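Local coordinates for protein PrgZ (Enterococcus faecalis, PDB 4FAJ) that binds peptide pheromone as a membrane-anchored extracellular receptor and probably takes part in peptide uptake across the membrane, at residues A[364-369]-A[519-524]; A[322-327]-A[340-345]; A[475-480]-A[508-513]; A[424-429]-A[464-469]; A[206-211]-A[471-476]. One frame throughout, in Å; residues are numbered along the deposited sequence.

All five contacts are largely buried, but their chemistry changes with position. Contacts 1, 2 and 4 are purely apolar across their segments: helix 510-524 meets a loop in contact 1, helix 336-345 meets strand 311-324 in contact 2, and helix 421-437 meets strand 464-470 in contact 4. The two strands are antiparallel neighbours, so contacts 2 and 4 share one sheet. Contact 3 uses the same helix as contact 1 but joins by a salt bridge, with its arginine and tryptophan partly exposed. Contact 5, nearest the centre of the chain, adds bridging waters; it shares Asp475 and Pro476 with contact 3 and, like contact 4, reaches the bound peptide.

Contact 1 of 5, residues A[364-369]-A[519-524]; sequences VGVVPK and KLLIND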
# COMPACT_ATOMS: atom_id res chain seq x y z
N VAL A 364 14.71 10.71 1.01
CA VAL A 364 15.22 11.80 1.86
C VAL A 364 14.65 11.72 3.27
O VAL A 364 15.06 12.46 4.15
CB VAL A 364 14.89 13.18 1.27
CG1 VAL A 364 15.64 13.40 -0.05
CG2 VAL A 364 13.38 13.37 1.11
N GLY A 365 13.69 10.84 3.47
CA GLY A 365 13.05 10.66 4.77
C GLY A 365 12.09 9.49 4.66
O GLY A 365 12.10 8.76 3.66
N VAL A 366 11.25 9.32 5.67
CA VAL A 366 10.22 8.28 5.63
C VAL A 366 9.18 8.61 4.55
O VAL A 366 8.77 7.73 3.78
CB VAL A 366 9.54 8.14 7.01
CG1 VAL A 366 8.29 7.29 6.97
CG2 VAL A 366 10.55 7.61 8.06
N VAL A 367 8.78 9.88 4.49
CA VAL A 367 7.73 10.33 3.58
C VAL A 367 8.34 10.62 2.23
O VAL A 367 9.40 11.25 2.16
CB VAL A 367 7.01 11.60 4.11
CG1 VAL A 367 5.98 12.09 3.11
CG2 VAL A 367 6.35 11.32 5.45
N PRO A 368 7.72 10.12 1.14
CA PRO A 368 8.23 10.38 -0.20
C PRO A 368 7.96 11.79 -0.74
O PRO A 368 7.09 12.48 -0.25
CB PRO A 368 7.50 9.35 -1.06
CG PRO A 368 6.22 9.06 -0.33
CD PRO A 368 6.54 9.22 1.12
N LYS A 369 8.72 12.18 -1.76
CA LYS A 369 8.55 13.48 -2.42
C LYS A 369 7.36 13.46 -3.38
O LYS A 369 6.92 12.39 -3.83
CB LYS A 369 9.82 13.86 -3.19
CG LYS A 369 11.00 14.12 -2.30
CD LYS A 369 12.35 14.01 -3.03
CE LYS A 369 12.94 15.33 -3.40
NZ LYS A 369 14.40 15.13 -3.77
N LYS A 519 11.12 13.36 12.15
CA LYS A 519 12.48 13.54 12.64
C LYS A 519 12.78 12.70 13.89
O LYS A 519 13.86 12.12 13.99
CB LYS A 519 12.77 15.03 12.89
CG LYS A 519 12.80 15.88 11.63
CD LYS A 519 13.00 17.35 11.96
CE LYS A 519 12.75 18.19 10.73
NZ LYS A 519 12.93 19.63 11.02
N LEU A 520 11.83 12.62 14.82
CA LEU A 520 12.00 11.77 16.00
C LEU A 520 12.17 10.28 15.58
O LEU A 520 13.03 9.57 16.10
CB LEU A 520 10.80 11.93 16.93
CG LEU A 520 10.80 11.18 18.26
CD1 LEU A 520 12.08 11.42 19.03
CD2 LEU A 520 9.57 11.59 19.09
N LEU A 521 11.36 9.83 14.64
CA LEU A 521 11.48 8.46 14.12
C LEU A 521 12.87 8.20 13.51
O LEU A 521 13.49 7.17 13.74
CB LEU A 521 10.39 8.20 13.09
CG LEU A 521 10.35 6.85 12.37
CD1 LEU A 521 10.33 5.69 13.36
CD2 LEU A 521 9.12 6.82 11.47
N ILE A 522 13.36 9.18 12.76
CA ILE A 522 14.69 9.05 12.12
C ILE A 522 15.81 9.17 13.16
O ILE A 522 16.81 8.42 13.10
CB ILE A 522 14.85 10.08 10.97
CG1 ILE A 522 14.00 9.62 9.79
CG2 ILE A 522 16.32 10.22 10.57
CD1 ILE A 522 13.69 10.66 8.80
N ASN A 523 15.64 10.05 14.14
CA ASN A 523 16.63 10.21 15.20
C ASN A 523 16.74 8.97 16.09
O ASN A 523 17.82 8.66 16.58
CB ASN A 523 16.32 11.44 16.05
CG ASN A 523 16.52 12.73 15.27
OD1 ASN A 523 17.06 12.72 14.16
ND2 ASN A 523 16.12 13.84 15.86
N ASP A 524 15.62 8.27 16.28
CA ASP A 524 15.61 6.98 16.99
C ASP A 524 16.08 5.85 16.07
O ASP A 524 16.38 4.75 16.54
CB ASP A 524 14.18 6.62 17.45
CG ASP A 524 13.71 7.41 18.68
OD1 ASP A 524 14.53 8.07 19.34
OD2 ASP A 524 12.49 7.34 18.97
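The helical turn that presents Leu521 and Ile522 to Gly365 and Val366 is held by a backbone bond of 2.7 Å from Asn523 N to Lys519 O, and no hydrogen bond crosses between the two segments. Across the gap the evidence is wholly apolar. Val366 CG2 lies 3.8 Å from Leu521 CD2, and the two side chains cross at about a right angle, so methyl meets methyl without any alignment of the chains. With Val366 CG1 anti to the backbone N (chi1 169°), CG2 is the branch left facing the helix. The same Val366 CG2 comes no nearer than 4.4 Å to Ile522 CG1. Ile522 uses its far end instead: its CG1 is anti to the carbonyl carbon (chi1 -73°), and Ile522 CD1 extends to 4.1 Å from Gly365 CA and 4.2 Å from Val366 N. That methyl therefore rests against backbone, and the CA atoms of Gly365 and Ile522 stand 7.7 Å apart. Polar bonds to the surroundings fix the loop: Val366 O bonds Thr319 OG1 and Val367 N bonds Glu518 OE2. The loop thus lies between helix 510-524 and strand 311-324, where Val366 also packs on Phe321, while Leu521 reaches Tyr499 of helix 497-502 and Val367 touches Leu480 of helix 477-480.

Contact 2 of 5, residues A[322-327]-A[340-345]; sequences LEMNQT and KAINYA
The flat groups stand beside the contact of Leu322 and Met324 with Ile342 and take no part in it: one face of the Tyr344 ring carries Asn343 ND2, 4.1 Å above the plane and over its centre, and the amide of Gln326 has Met324 O in its plane, with Gln326 NE2 donating to that oxygen at 2.9 Å. The Asn325 amide closes an Asx turn, Asn325 OD1 accepting from Thr327 N at 3.1 Å and also from Thr327 OG1, the hydroxyl lying in the carbonyl plane on a lone pair. Across the segments, both branches of Ile342 are used. Ile342 CG2, anti to the backbone N, meets Leu322 CD1 at 4.0 Å, and these two side chains cross at about a right angle. CG1 takes the other direction, anti to the carbonyl carbon (chi1 -69°), and with CD1 running on anti to CA (chi2 170°) the branch brings Ile342 CD1 to 4.4 Å from Met324 SD. Leu322 and Met324, two residues apart on strand 311-324, both direct their side chains toward the helix, so one isoleucine spans them. Leu434 of helix 421-437 and Val528 of the adjoining strand 528-539 border the group. With no polar bond crossing and all three residues buried, helix 336-345 is held against the sheet here by dispersion and exclusion of water.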
# COMPACT_ATOMS: atom_id res chain seq x y z
N LEU A 322 14.04 -0.75 5.07
CA LEU A 322 14.46 -1.87 5.91
C LEU A 322 13.71 -1.72 7.22
O LEU A 322 13.99 -0.79 8.01
CB LEU A 322 15.97 -1.89 6.18
CG LEU A 322 16.88 -2.43 5.09
CD1 LEU A 322 18.31 -2.43 5.56
CD2 LEU A 322 16.48 -3.83 4.69
N GLU A 323 12.71 -2.57 7.43
CA GLU A 323 12.05 -2.64 8.72
C GLU A 323 12.92 -3.49 9.63
O GLU A 323 13.57 -4.43 9.18
CB GLU A 323 10.65 -3.23 8.60
CG GLU A 323 9.68 -2.31 7.91
CD GLU A 323 8.23 -2.72 8.12
OE1 GLU A 323 7.70 -2.46 9.22
OE2 GLU A 323 7.63 -3.28 7.18
N MET A 324 12.91 -3.16 10.92
CA MET A 324 13.82 -3.76 11.89
C MET A 324 13.04 -4.23 13.11
O MET A 324 12.31 -3.44 13.72
CB MET A 324 14.86 -2.72 12.32
CG MET A 324 15.90 -2.40 11.26
SD MET A 324 16.92 -0.94 11.66
CE MET A 324 15.69 0.33 11.73
N ASN A 325 13.21 -5.50 13.46
CA ASN A 325 12.56 -6.08 14.64
C ASN A 325 13.17 -5.56 15.94
O ASN A 325 14.27 -5.96 16.33
CB ASN A 325 12.64 -7.60 14.59
CG ASN A 325 11.79 -8.28 15.67
OD1 ASN A 325 11.55 -7.71 16.74
ND2 ASN A 325 11.35 -9.51 15.38
N GLN A 326 12.44 -4.66 16.60
CA GLN A 326 12.90 -3.97 17.81
C GLN A 326 12.05 -4.37 19.03
O GLN A 326 11.91 -3.59 19.97
CB GLN A 326 12.82 -2.45 17.60
CG GLN A 326 13.68 -1.93 16.43
CD GLN A 326 13.15 -0.63 15.83
OE1 GLN A 326 13.27 0.46 16.43
NE2 GLN A 326 12.56 -0.73 14.63
N THR A 327 11.49 -5.57 19.03
CA THR A 327 10.69 -6.04 20.16
C THR A 327 11.53 -6.41 21.39
O THR A 327 11.02 -6.45 22.52
CB THR A 327 9.84 -7.26 19.75
OG1 THR A 327 10.69 -8.27 19.20
CG2 THR A 327 8.81 -6.86 18.72
N LYS A 340 21.56 2.93 13.62
CA LYS A 340 22.16 4.09 12.97
C LYS A 340 23.30 3.70 12.05
O LYS A 340 23.45 4.28 10.97
CB LYS A 340 22.63 5.11 14.02
CG LYS A 340 21.48 5.75 14.76
CD LYS A 340 21.98 6.72 15.83
CE LYS A 340 20.81 7.47 16.47
NZ LYS A 340 21.27 8.29 17.63
N ALA A 341 24.09 2.70 12.44
CA ALA A 341 25.13 2.17 11.55
C ALA A 341 24.52 1.64 10.25
O ALA A 341 25.04 1.90 9.18
CB ALA A 341 25.93 1.08 12.24
N ILE A 342 23.42 0.91 10.36
CA ILE A 342 22.73 0.36 9.19
C ILE A 342 22.28 1.50 8.27
O ILE A 342 22.56 1.49 7.06
CB ILE A 342 21.53 -0.54 9.59
CG1 ILE A 342 22.04 -1.83 10.27
CG2 ILE A 342 20.65 -0.89 8.39
CD1 ILE A 342 20.91 -2.65 10.92
N ASN A 343 21.63 2.51 8.85
CA ASN A 343 21.18 3.67 8.09
C ASN A 343 22.32 4.36 7.33
O ASN A 343 22.21 4.60 6.13
CB ASN A 343 20.48 4.69 8.99
CG ASN A 343 20.13 5.96 8.25
OD1 ASN A 343 19.34 5.94 7.31
ND2 ASN A 343 20.76 7.06 8.64
N TYR A 344 23.40 4.69 8.03
CA TYR A 344 24.51 5.41 7.40
C TYR A 344 25.26 4.58 6.35
O TYR A 344 25.91 5.14 5.46
CB TYR A 344 25.48 5.96 8.45
CG TYR A 344 24.98 7.21 9.13
CD1 TYR A 344 24.80 8.38 8.42
CD2 TYR A 344 24.67 7.21 10.49
CE1 TYR A 344 24.35 9.53 9.04
CE2 TYR A 344 24.22 8.35 11.12
CZ TYR A 344 24.05 9.51 10.39
OH TYR A 344 23.59 10.65 11.01
N ALA A 345 25.16 3.26 6.46
CA ALA A 345 25.88 2.37 5.55
C ALA A 345 25.24 2.23 4.17
O ALA A 345 25.89 1.75 3.24
CB ALA A 345 26.05 0.99 6.18

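Contact 3 of 5, residues A[475-480]-A[508-513]; sequences DPISFL and SKRWQE
Arg510 meets Asp475 end-on, two guanidinium nitrogens each taking one carboxylate oxygen: Arg510 NH2 reaches Asp475 OD1 at 2.9 Å and Arg510 NH1 reaches Asp475 OD2 at 3.0 Å. The conformations explain the reach. Arg510 is extended from CA to NE, and the turn about CD-NE, chi4 -89°, sets the guanidinium across the extended chain. Asp475 comes from the opposite direction with CG anti to its own N (chi1 -172°). The fit is not coplanar, for the two flat groups are 45° apart: NH1 uses the syn lone pair of OD2, whereas NH2 meets OD1 from above the carboxylate plane. The anti lone pair of Asp475 OD1 takes Ile477 N at 3.0 Å, a capping bond in the turn leading into helix 477-480, so OD1 accepts two donors. Ile477 crosses the arginine at about a right angle; its CG1 is anti to N, and CG2, between N and the carbonyl carbon, lies at the guanidinium edge. Trp511, also with CG anti to N, swings its ring end toward the proline: Pro476 CD approaches the indole obliquely, 4.0 Å from Trp511 CZ3. Phe381 packs edge-to-face on the same indole. The contact ties that turn to the first turn of helix 510-524. A carboxylate shared between arginine and a capped backbone N-H would probably be stabilised as the anion, and the paired bonds should limit rotation of both groups.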
# COMPACT_ATOMS: atom_id res chain seq x y z
N ASP A 475 -1.51 12.60 2.29
CA ASP A 475 -1.20 13.28 3.54
C ASP A 475 -0.08 12.49 4.21
O ASP A 475 -0.07 11.25 4.17
CB ASP A 475 -2.44 13.38 4.44
CG ASP A 475 -2.20 14.26 5.65
OD1 ASP A 475 -1.56 13.79 6.61
OD2 ASP A 475 -2.66 15.43 5.66
N PRO A 476 0.89 13.19 4.83
CA PRO A 476 2.00 12.50 5.48
C PRO A 476 1.56 11.43 6.50
O PRO A 476 2.28 10.44 6.70
CB PRO A 476 2.77 13.62 6.19
CG PRO A 476 2.36 14.87 5.56
CD PRO A 476 1.03 14.66 4.87
N ILE A 477 0.39 11.61 7.11
CA ILE A 477 -0.09 10.67 8.12
C ILE A 477 -0.35 9.25 7.56
O ILE A 477 -0.30 8.29 8.31
CB ILE A 477 -1.36 11.21 8.87
CG1 ILE A 477 -1.64 10.48 10.19
CG2 ILE A 477 -2.60 11.08 7.99
CD1 ILE A 477 -0.48 10.38 11.16
N SER A 478 -0.58 9.10 6.26
CA SER A 478 -0.73 7.75 5.68
C SER A 478 0.53 6.91 5.99
O SER A 478 0.42 5.75 6.38
CB SER A 478 -1.03 7.79 4.18
OG SER A 478 -1.15 6.47 3.66
N PHE A 479 1.71 7.54 5.88
CA PHE A 479 2.96 6.88 6.26
C PHE A 479 3.22 6.84 7.77
O PHE A 479 3.56 5.78 8.32
CB PHE A 479 4.14 7.58 5.61
CG PHE A 479 4.38 7.15 4.19
CD1 PHE A 479 3.66 7.71 3.17
CD2 PHE A 479 5.33 6.18 3.90
CE1 PHE A 479 3.86 7.32 1.86
CE2 PHE A 479 5.55 5.79 2.57
CZ PHE A 479 4.81 6.35 1.57
N LEU A 480 3.09 7.99 8.42
CA LEU A 480 3.55 8.15 9.80
C LEU A 480 2.72 7.36 10.81
O LEU A 480 3.25 6.87 11.81
CB LEU A 480 3.68 9.65 10.16
CG LEU A 480 4.61 10.49 9.27
CD1 LEU A 480 4.52 12.01 9.58
CD2 LEU A 480 6.08 10.02 9.37
N SER A 508 -3.23 24.50 13.96
CA SER A 508 -2.67 25.20 12.80
C SER A 508 -1.21 24.81 12.51
O SER A 508 -0.70 25.08 11.43
CB SER A 508 -2.75 26.72 13.00
OG SER A 508 -2.13 27.11 14.21
N LYS A 509 -0.56 24.19 13.49
CA LYS A 509 0.82 23.74 13.36
C LYS A 509 0.95 22.24 13.02
O LYS A 509 2.05 21.71 13.08
CB LYS A 509 1.57 23.99 14.67
CG LYS A 509 1.64 25.44 15.09
CD LYS A 509 2.44 26.29 14.10
CE LYS A 509 3.45 27.19 14.82
NZ LYS A 509 2.81 27.99 15.90
N ARG A 510 -0.14 21.59 12.62
CA ARG A 510 -0.15 20.14 12.38
C ARG A 510 1.01 19.70 11.49
O ARG A 510 1.73 18.76 11.82
CB ARG A 510 -1.48 19.69 11.78
CG ARG A 510 -1.53 18.22 11.40
CD ARG A 510 -2.90 17.80 10.94
NE ARG A 510 -2.92 16.40 10.55
CZ ARG A 510 -2.66 15.94 9.33
NH1 ARG A 510 -2.36 16.76 8.32
NH2 ARG A 510 -2.70 14.63 9.10
N TRP A 511 1.18 20.40 10.36
CA TRP A 511 2.24 20.12 9.39
C TRP A 511 3.61 20.08 10.04
O TRP A 511 4.40 19.17 9.80
CB TRP A 511 2.23 21.21 8.31
CG TRP A 511 2.92 20.88 7.03
CD1 TRP A 511 4.13 21.35 6.59
CD2 TRP A 511 2.39 20.08 5.96
NE1 TRP A 511 4.40 20.86 5.33
CE2 TRP A 511 3.35 20.09 4.92
CE3 TRP A 511 1.21 19.35 5.80
CZ2 TRP A 511 3.15 19.39 3.73
CZ3 TRP A 511 1.02 18.66 4.61
CH2 TRP A 511 1.99 18.69 3.59
N GLN A 512 3.86 21.07 10.89
CA GLN A 512 5.14 21.19 11.55
C GLN A 512 5.30 20.08 12.58
O GLN A 512 6.40 19.55 12.76
CB GLN A 512 5.27 22.57 12.20
CG GLN A 512 5.47 23.74 11.21
CD GLN A 512 4.23 24.05 10.36
OE1 GLN A 512 3.09 23.83 10.78
NE2 GLN A 512 4.47 24.56 9.14
N GLU A 513 4.20 19.72 13.24
CA GLU A 513 4.26 18.68 14.27
C GLU A 513 4.50 17.31 13.68
O GLU A 513 5.26 16.52 14.24
CB GLU A 513 3.01 18.69 15.15
CG GLU A 513 2.84 19.99 15.94
CD GLU A 513 4.00 20.27 16.87
OE1 GLU A 513 4.13 19.54 17.88
OE2 GLU A 513 4.76 21.22 16.60

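Contact 4 of 5, residues A[424-429]-A[464-469]; sequences KKAGEF and LSLSGW
Ala426 and Leu466 join a helix to its sheet: helix 421-437 links the parallel strands 412-418 and 442-448 as a beta-alpha-beta crossover, and here it packs on strand 464-470, the parallel neighbour of 412-418 in the periplasmic-binding-protein fold. The tight part is small. Ala426 CB touches Leu466 CD2 at 3.8 Å, and Leu466 CD2 also lies 4.2 Å from Gly427 N. Leu466 has CG anti to its backbone N (chi1 178°), which, with chi2 at 56°, delivers CD2 to the helix. That methyl thus rests by the helix backbone, where the CA atoms of Gly427 and Leu466 are 7.1 Å apart. All three residues are buried, and no hydrogen bond crosses. Ala426 and Leu466 also pack on an aromatic side chain of the bound peptide, while Gly468 and Trp469 pair with it in an antiparallel ladder, so this wall borders the peptide site. On the strand's other side Ser465 OG donates to Ser467 OG at 2.9 Å, and Ser467 OG is bonded to Glu323 OE2. The outward side of the helix is loose by comparison. Lys424 and Lys425 are exposed and stand clear of the strand, and one turn along Lys424 NZ forms a salt bridge to Glu428 OE2 at 2.9 Å, on the syn side and 21° out of the carboxylate plane.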
# COMPACT_ATOMS: atom_id res chain seq x y z
N LYS A 424 15.20 -9.69 -4.85
CA LYS A 424 16.39 -10.46 -4.48
C LYS A 424 17.68 -9.68 -4.75
O LYS A 424 18.59 -9.68 -3.92
CB LYS A 424 16.40 -11.80 -5.23
CG LYS A 424 17.59 -12.67 -4.91
CD LYS A 424 17.47 -14.04 -5.58
CE LYS A 424 18.76 -14.83 -5.43
NZ LYS A 424 19.71 -14.49 -6.52
N LYS A 425 17.77 -9.03 -5.91
CA LYS A 425 18.97 -8.27 -6.26
C LYS A 425 19.18 -7.06 -5.34
O LYS A 425 20.31 -6.73 -5.01
CB LYS A 425 18.89 -7.80 -7.71
CG LYS A 425 20.18 -7.17 -8.21
CD LYS A 425 19.97 -6.50 -9.55
CE LYS A 425 19.76 -7.52 -10.65
NZ LYS A 425 21.06 -7.89 -11.29
N ALA A 426 18.08 -6.40 -4.94
CA ALA A 426 18.16 -5.29 -3.99
C ALA A 426 18.63 -5.78 -2.63
O ALA A 426 19.46 -5.15 -1.98
CB ALA A 426 16.81 -4.57 -3.86
N GLY A 427 18.10 -6.92 -2.20
CA GLY A 427 18.55 -7.56 -0.96
C GLY A 427 20.03 -7.89 -0.96
O GLY A 427 20.70 -7.69 0.04
N GLU A 428 20.54 -8.37 -2.09
CA GLU A 428 21.98 -8.68 -2.21
C GLU A 428 22.85 -7.42 -2.24
O GLU A 428 23.99 -7.43 -1.73
CB GLU A 428 22.25 -9.53 -3.46
CG GLU A 428 21.67 -10.94 -3.33
CD GLU A 428 21.50 -11.67 -4.65
OE1 GLU A 428 21.58 -11.05 -5.74
OE2 GLU A 428 21.24 -12.90 -4.59
N PHE A 429 22.35 -6.36 -2.85
CA PHE A 429 23.04 -5.08 -2.85
C PHE A 429 23.15 -4.56 -1.41
O PHE A 429 24.22 -4.14 -0.97
CB PHE A 429 22.30 -4.05 -3.72
CG PHE A 429 22.89 -2.67 -3.67
CD1 PHE A 429 23.83 -2.26 -4.60
CD2 PHE A 429 22.49 -1.77 -2.69
CE1 PHE A 429 24.37 -0.98 -4.55
CE2 PHE A 429 23.01 -0.49 -2.64
CZ PHE A 429 23.97 -0.10 -3.57
N LEU A 464 15.49 -8.36 9.79
CA LEU A 464 15.35 -7.25 8.85
C LEU A 464 14.37 -7.65 7.75
O LEU A 464 14.29 -8.82 7.36
CB LEU A 464 16.68 -6.89 8.18
CG LEU A 464 17.85 -6.39 9.00
CD1 LEU A 464 19.09 -6.41 8.11
CD2 LEU A 464 17.57 -4.99 9.53
N SER A 465 13.70 -6.65 7.20
CA SER A 465 12.77 -6.88 6.11
C SER A 465 12.84 -5.77 5.06
O SER A 465 12.76 -4.59 5.39
CB SER A 465 11.36 -6.93 6.68
OG SER A 465 10.38 -6.98 5.66
N LEU A 466 12.99 -6.16 3.79
CA LEU A 466 12.87 -5.22 2.68
C LEU A 466 11.40 -5.16 2.31
O LEU A 466 10.90 -6.00 1.55
CB LEU A 466 13.70 -5.66 1.48
CG LEU A 466 13.62 -4.76 0.24
CD1 LEU A 466 14.00 -3.33 0.60
CD2 LEU A 466 14.53 -5.27 -0.87
N SER A 467 10.71 -4.17 2.86
CA SER A 467 9.29 -3.97 2.63
C SER A 467 8.99 -2.47 2.62
O SER A 467 9.77 -1.65 3.14
CB SER A 467 8.45 -4.71 3.68
OG SER A 467 8.98 -4.57 5.00
N GLY A 468 7.87 -2.10 2.01
CA GLY A 468 7.52 -0.70 1.82
C GLY A 468 6.05 -0.38 1.96
O GLY A 468 5.22 -1.26 2.22
N TRP A 469 5.75 0.90 1.79
CA TRP A 469 4.39 1.41 1.93
C TRP A 469 4.15 2.35 0.77
O TRP A 469 5.02 3.19 0.46
CB TRP A 469 4.26 2.18 3.25
CG TRP A 469 2.85 2.66 3.55
CD1 TRP A 469 2.35 3.93 3.40
CD2 TRP A 469 1.78 1.87 4.05
NE1 TRP A 469 1.03 3.97 3.78
CE2 TRP A 469 0.65 2.72 4.18
CE3 TRP A 469 1.65 0.52 4.38
CZ2 TRP A 469 -0.58 2.25 4.64
CZ3 TRP A 469 0.43 0.06 4.85
CH2 TRP A 469 -0.67 0.92 4.97

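Contact 5 of 5, residues A[206-211]-A[471-476]; sequences LSLTAY and ADYADP
Leu208 and Asp472 bring two irregular backbone runs to a CA separation of 7.1 Å, Leu208 standing just before a short 3-10 turn in which Tyr211 N bonds Leu208 O at 2.8 Å, while Ala474 centres an inverse gamma turn in the other run, closed by Asp475 N to Tyr473 O. Leu208 does most of the touching, with both methyls. Leu208 CD2 lies 3.3 Å from Asp472 O and 3.7 Å from Asp472 CB, whereas Leu208 CD1 is 3.8 Å from that same CB, so the fork of the leucine straddles one methylene; the two side chains cross at about a right angle. Leu208 CG is anti to its carbonyl carbon (chi1 -61°), which sends the fork across the gap. Leu208 CD1 also approaches Tyr473 CD1 at 4.3 Å, obliquely to the ring, and Tyr473 is stacked on Tyr201. Water spans the segments beside this apolar patch: water 1 lies 3.0 Å from Ser207 OG and within bonding distance of Asp472 O, and water 2 also bonds Ser207 OG but reaches Asp472 O weakly. The carboxylate of Asp472 faces elsewhere. Its OD1 is hydrogen-bonded to the backbone of the bound peptide, and Asp472 N is hydrogen-bonded to Ser478 OG. Leu208 thus packs against the methylene and carbonyl of a residue that meets peptide. The arrangement, loops far apart in sequence meeting next to the peptide, is consistent with the ligand cleft of the family 5 solute-binding proteins, which grip peptide through its main chain.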
# COMPACT_ATOMS: atom_id res chain seq x y z
N LEU A 206 -12.73 7.41 2.24
CA LEU A 206 -13.93 6.76 1.70
C LEU A 206 -13.75 6.22 0.28
O LEU A 206 -14.64 5.54 -0.23
CB LEU A 206 -15.12 7.74 1.72
CG LEU A 206 -15.59 8.23 3.08
CD1 LEU A 206 -16.77 9.21 2.96
CD2 LEU A 206 -15.93 7.06 4.02
N SER A 207 -12.62 6.55 -0.37
CA SER A 207 -12.30 6.01 -1.69
C SER A 207 -11.46 4.73 -1.61
O SER A 207 -11.23 4.07 -2.62
CB SER A 207 -11.58 7.05 -2.54
OG SER A 207 -10.26 7.27 -2.07
N LEU A 208 -10.99 4.38 -0.41
CA LEU A 208 -10.07 3.26 -0.23
C LEU A 208 -10.83 1.94 -0.24
O LEU A 208 -11.96 1.85 0.27
CB LEU A 208 -9.31 3.38 1.09
CG LEU A 208 -8.43 4.62 1.28
CD1 LEU A 208 -7.72 4.57 2.62
CD2 LEU A 208 -7.44 4.75 0.14
N THR A 209 -10.19 0.91 -0.79
CA THR A 209 -10.79 -0.42 -0.84
C THR A 209 -11.25 -0.89 0.55
O THR A 209 -12.28 -1.54 0.66
CB THR A 209 -9.85 -1.46 -1.51
OG1 THR A 209 -8.64 -1.60 -0.75
CG2 THR A 209 -9.53 -1.05 -2.95
N ALA A 210 -10.52 -0.53 1.60
CA ALA A 210 -10.92 -0.88 2.98
C ALA A 210 -12.32 -0.38 3.36
O ALA A 210 -12.99 -0.99 4.20
CB ALA A 210 -9.90 -0.35 3.98
N TYR A 211 -12.74 0.74 2.76
CA TYR A 211 -14.08 1.30 2.96
C TYR A 211 -15.15 0.79 1.96
O TYR A 211 -16.30 1.24 2.00
CB TYR A 211 -14.01 2.84 2.92
CG TYR A 211 -13.57 3.49 4.21
CD1 TYR A 211 -12.22 3.60 4.55
CD2 TYR A 211 -14.51 4.02 5.09
CE1 TYR A 211 -11.83 4.22 5.73
CE2 TYR A 211 -14.12 4.64 6.26
CZ TYR A 211 -12.79 4.74 6.57
OH TYR A 211 -12.45 5.37 7.74
N ALA A 471 1.43 5.33 -0.13
CA ALA A 471 0.40 6.15 0.49
C ALA A 471 -0.95 5.74 -0.05
O ALA A 471 -1.08 5.48 -1.23
CB ALA A 471 0.63 7.62 0.20
N ASP A 472 -1.94 5.69 0.84
CA ASP A 472 -3.33 5.43 0.46
C ASP A 472 -4.02 6.74 0.11
O ASP A 472 -4.98 6.75 -0.66
CB ASP A 472 -4.08 4.72 1.60
CG ASP A 472 -3.59 3.32 1.87
OD1 ASP A 472 -3.24 2.58 0.90
OD2 ASP A 472 -3.54 2.95 3.06
N TYR A 473 -3.56 7.84 0.70
CA TYR A 473 -4.07 9.20 0.41
C TYR A 473 -2.95 10.25 0.58
O TYR A 473 -1.93 9.96 1.21
CB TYR A 473 -5.29 9.53 1.30
CG TYR A 473 -5.08 9.28 2.79
CD1 TYR A 473 -5.16 7.99 3.32
CD2 TYR A 473 -4.79 10.33 3.65
CE1 TYR A 473 -4.95 7.77 4.67
CE2 TYR A 473 -4.61 10.12 5.01
CZ TYR A 473 -4.68 8.85 5.52
OH TYR A 473 -4.46 8.65 6.87
N ALA A 474 -3.13 11.44 0.01
CA ALA A 474 -2.05 12.45 -0.07
C ALA A 474 -1.85 13.27 1.20
O ALA A 474 -2.03 14.49 1.20
CB ALA A 474 -2.27 13.40 -1.27
N ASP A 475 -1.51 12.60 2.29
CA ASP A 475 -1.20 13.28 3.54
C ASP A 475 -0.08 12.49 4.21
O ASP A 475 -0.07 11.25 4.17
CB ASP A 475 -2.44 13.38 4.44
CG ASP A 475 -2.20 14.26 5.65
OD1 ASP A 475 -1.56 13.79 6.61
OD2 ASP A 475 -2.66 15.43 5.66
N PRO A 476 0.89 13.19 4.83
CA PRO A 476 2.00 12.50 5.48
C PRO A 476 1.56 11.43 6.50
O PRO A 476 2.28 10.44 6.70
CB PRO A 476 2.77 13.62 6.19
CG PRO A 476 2.36 14.87 5.56
CD PRO A 476 1.03 14.66 4.87
O HOH W 1 -7.49 8.43 -1.70
O HOH W 2 -7.56 6.03 -2.81